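Local coordinates for protein lipase, class 3 (Penicillium roqueforti FM164, PDB 6L7N) that probably hydrolyses the ester bonds of lipids such as triacylglycerols, as a fungal class 3 lipase of the alpha/beta-hydrolase fold, at residues Ser217-Ile222 against Lys236-Asp241. Numbering follows the deposited sequence.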
loop_
_atom_site.group_PDB
_atom_site.type_symbol
_atom_site.label_atom_id
_atom_site.label_comp_id
_atom_site.label_asym_id
_atom_site.label_seq_id
_atom_site.Cartn_x
_atom_site.Cartn_y
_atom_site.Cartn_z
ATOM N N SER A 217 -12.101 2.121 -5.230
ATOM C CA SER A 217 -12.410 1.219 -6.325
ATOM C C SER A 217 -11.499 1.484 -7.524
ATOM O O SER A 217 -11.026 2.609 -7.706
ATOM C CB SER A 217 -13.872 1.383 -6.753
ATOM O OG SER A 217 -14.722 0.896 -5.723
ATOM N N PRO A 218 -11.231 0.464 -8.362
ATOM C CA PRO A 218 -11.721 -0.915 -8.192
ATOM C C PRO A 218 -10.896 -1.749 -7.209
ATOM O O PRO A 218 -9.951 -1.249 -6.590
ATOM C CB PRO A 218 -11.612 -1.497 -9.599
ATOM C CG PRO A 218 -10.381 -0.767 -10.187
ATOM C CD PRO A 218 -10.444 0.632 -9.604
ATOM N N GLU A 219 -11.285 -3.014 -7.076
ATOM C CA GLU A 219 -10.599 -4.012 -6.268
ATOM C C GLU A 219 -10.014 -5.073 -7.195
ATOM O O GLU A 219 -10.727 -5.617 -8.040
ATOM C CB GLU A 219 -11.570 -4.655 -5.262
ATOM C CG GLU A 219 -11.072 -5.946 -4.596
ATOM C CD GLU A 219 -12.152 -6.678 -3.829
ATOM O OE1 GLU A 219 -13.315 -6.237 -3.874
ATOM O OE2 GLU A 219 -11.842 -7.707 -3.186
ATOM N N TYR A 220 -8.724 -5.361 -7.042
ATOM C CA TYR A 220 -8.067 -6.454 -7.750
ATOM C C TYR A 220 -8.003 -7.621 -6.775
ATOM O O TYR A 220 -7.163 -7.649 -5.874
ATOM C CB TYR A 220 -6.681 -6.036 -8.232
ATOM C CG TYR A 220 -6.763 -5.101 -9.418
ATOM C CD1 TYR A 220 -6.774 -5.601 -10.720
ATOM C CD2 TYR A 220 -6.874 -3.731 -9.240
ATOM C CE1 TYR A 220 -6.863 -4.745 -11.812
ATOM C CE2 TYR A 220 -6.958 -2.869 -10.332
ATOM C CZ TYR A 220 -6.959 -3.386 -11.612
ATOM O OH TYR A 220 -7.048 -2.543 -12.705
ATOM N N TRP A 221 -8.915 -8.565 -6.950
ATOM C CA TRP A 221 -9.124 -9.670 -6.023
ATOM C C TRP A 221 -8.390 -10.892 -6.566
ATOM O O TRP A 221 -8.806 -11.478 -7.570
ATOM C CB TRP A 221 -10.621 -9.936 -5.876
ATOM C CG TRP A 221 -11.005 -10.947 -4.847
ATOM C CD1 TRP A 221 -10.343 -11.252 -3.682
ATOM C CD2 TRP A 221 -12.154 -11.796 -4.892
ATOM N NE1 TRP A 221 -11.029 -12.244 -3.000
ATOM C CE2 TRP A 221 -12.145 -12.582 -3.724
ATOM C CE3 TRP A 221 -13.201 -11.959 -5.813
ATOM C CZ2 TRP A 221 -13.136 -13.527 -3.453
ATOM C CZ3 TRP A 221 -14.187 -12.892 -5.540
ATOM C CH2 TRP A 221 -14.152 -13.659 -4.368
ATOM N N ILE A 222 -7.293 -11.250 -5.911
ATOM C CA ILE A 222 -6.526 -12.447 -6.231
ATOM C C ILE A 222 -7.223 -13.641 -5.599
ATOM O O ILE A 222 -7.344 -13.723 -4.374
ATOM C CB ILE A 222 -5.084 -12.323 -5.726
ATOM C CG1 ILE A 222 -4.477 -10.987 -6.169
ATOM C CG2 ILE A 222 -4.236 -13.484 -6.245
ATOM C CD1 ILE A 222 -3.376 -10.502 -5.274
ATOM N N LYS A 236 -9.790 -11.113 -10.253
ATOM C CA LYS A 236 -11.079 -10.558 -10.636
ATOM C C LYS A 236 -11.111 -9.079 -10.283
ATOM O O LYS A 236 -10.610 -8.671 -9.234
ATOM C CB LYS A 236 -12.217 -11.291 -9.914
ATOM C CG LYS A 236 -12.079 -12.802 -9.906
ATOM C CD LYS A 236 -13.394 -13.482 -10.245
ATOM C CE LYS A 236 -13.363 -14.948 -9.826
ATOM N NZ LYS A 236 -12.026 -15.573 -10.092
ATOM N N VAL A 237 -11.680 -8.261 -11.161
ATOM C CA VAL A 237 -11.762 -6.827 -10.908
ATOM C C VAL A 237 -13.185 -6.510 -10.464
ATOM O O VAL A 237 -14.156 -6.834 -11.160
ATOM C CB VAL A 237 -11.333 -6.016 -12.141
ATOM C CG1 VAL A 237 -11.148 -4.548 -11.782
ATOM C CG2 VAL A 237 -10.034 -6.574 -12.680
ATOM N N ILE A 238 -13.317 -5.933 -9.273
ATOM C CA ILE A 238 -14.616 -5.609 -8.682
ATOM C C ILE A 238 -14.754 -4.093 -8.675
ATOM O O ILE A 238 -13.883 -3.386 -8.153
ATOM C CB ILE A 238 -14.756 -6.202 -7.275
ATOM C CG1 ILE A 238 -14.791 -7.727 -7.359
ATOM C CG2 ILE A 238 -16.017 -5.718 -6.603
ATOM C CD1 ILE A 238 -13.566 -8.370 -6.848
ATOM N N ASP A 239 -15.839 -3.585 -9.265
ATOM C CA ASP A 239 -15.933 -2.153 -9.544
ATOM C C ASP A 239 -16.623 -1.341 -8.448
ATOM O O ASP A 239 -16.640 -0.110 -8.537
ATOM C CB ASP A 239 -16.635 -1.925 -10.887
ATOM C CG ASP A 239 -15.960 -2.683 -12.021
ATOM O OD1 ASP A 239 -14.753 -2.966 -11.891
ATOM O OD2 ASP A 239 -16.619 -2.985 -13.041
ATOM N N GLY A 240 -17.167 -1.971 -7.419
ATOM C CA GLY A 240 -17.762 -1.220 -6.323
ATOM C C GLY A 240 -17.558 -1.946 -5.014
ATOM O O GLY A 240 -17.521 -3.176 -4.973
ATOM N N ASP A 241 -17.430 -1.173 -3.931
ATOM C CA ASP A 241 -17.202 -1.740 -2.600
ATOM C C ASP A 241 -18.566 -2.001 -1.972
ATOM O O ASP A 241 -19.130 -1.152 -1.275
ATOM C CB ASP A 241 -16.353 -0.811 -1.731
ATOM C CG ASP A 241 -16.067 -1.407 -0.336
ATOM O OD1 ASP A 241 -16.210 -2.633 -0.170
ATOM O OD2 ASP A 241 -15.681 -0.656 0.590
HETATM O O HOH W 1 -13.940 -1.892 -5.300
HETATM O O HOH W 2 -14.398 -3.797 -3.814
#
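Ile238 is set between Glu219 and Trp221 on one face of a two-stranded antiparallel pairing. Its CD1 reaches CB of Trp221 at 3.5 Å and lies obliquely to the indole, near CE3. Glu219 runs alongside Ile238 and points the same way; CG is anti to its backbone N (chi1 166°) and the chain stays extended, which draws the carboxylate past the isoleucine, with Glu219 OE1 3.7 Å from Ile238 CD1. The carboxylate is thus flanked by an apolar branch but gripped at its end: OE2 accepts from Thr197 OG1 and Asn247 N, and OE1 takes a bond from a water at 2.7 Å. An alanine in place of Glu219 would probably leave Thr197 and the amide of Asn247 without their acceptor and open a gap beside Ile238. On the opposite face Val237 divides its methyls, CG1 meeting CB of Pro218 at 3.8 Å and CG2 meeting CE1 of Tyr220, also at 3.8 Å; CG1 also lies over one face of the tyrosine ring, offset toward its rim. Four backbone hydrogen bonds lock the register, two within the pair Glu219–Ile238 and two within Trp221–Lys236, the straightest running from Trp221 N to Lys236 O (2.8 Å, 172° at the hydrogen). Ahead of the strand, where a cis peptide bond joins Ser217 to Pro218, a second water links Ser217 OG to Ile238 O. The pairing forms one margin of the central mixed sheet: strand 235-238 is outermost, and strand 219-222 lies between it and the parallel neighbour 193-198. Tyr220 packs against Phe12 of helix 6-22 and Phe196, whereas Trp221, its NE1 bonded to Thr199 O, touches Asn247 of helix 246-249.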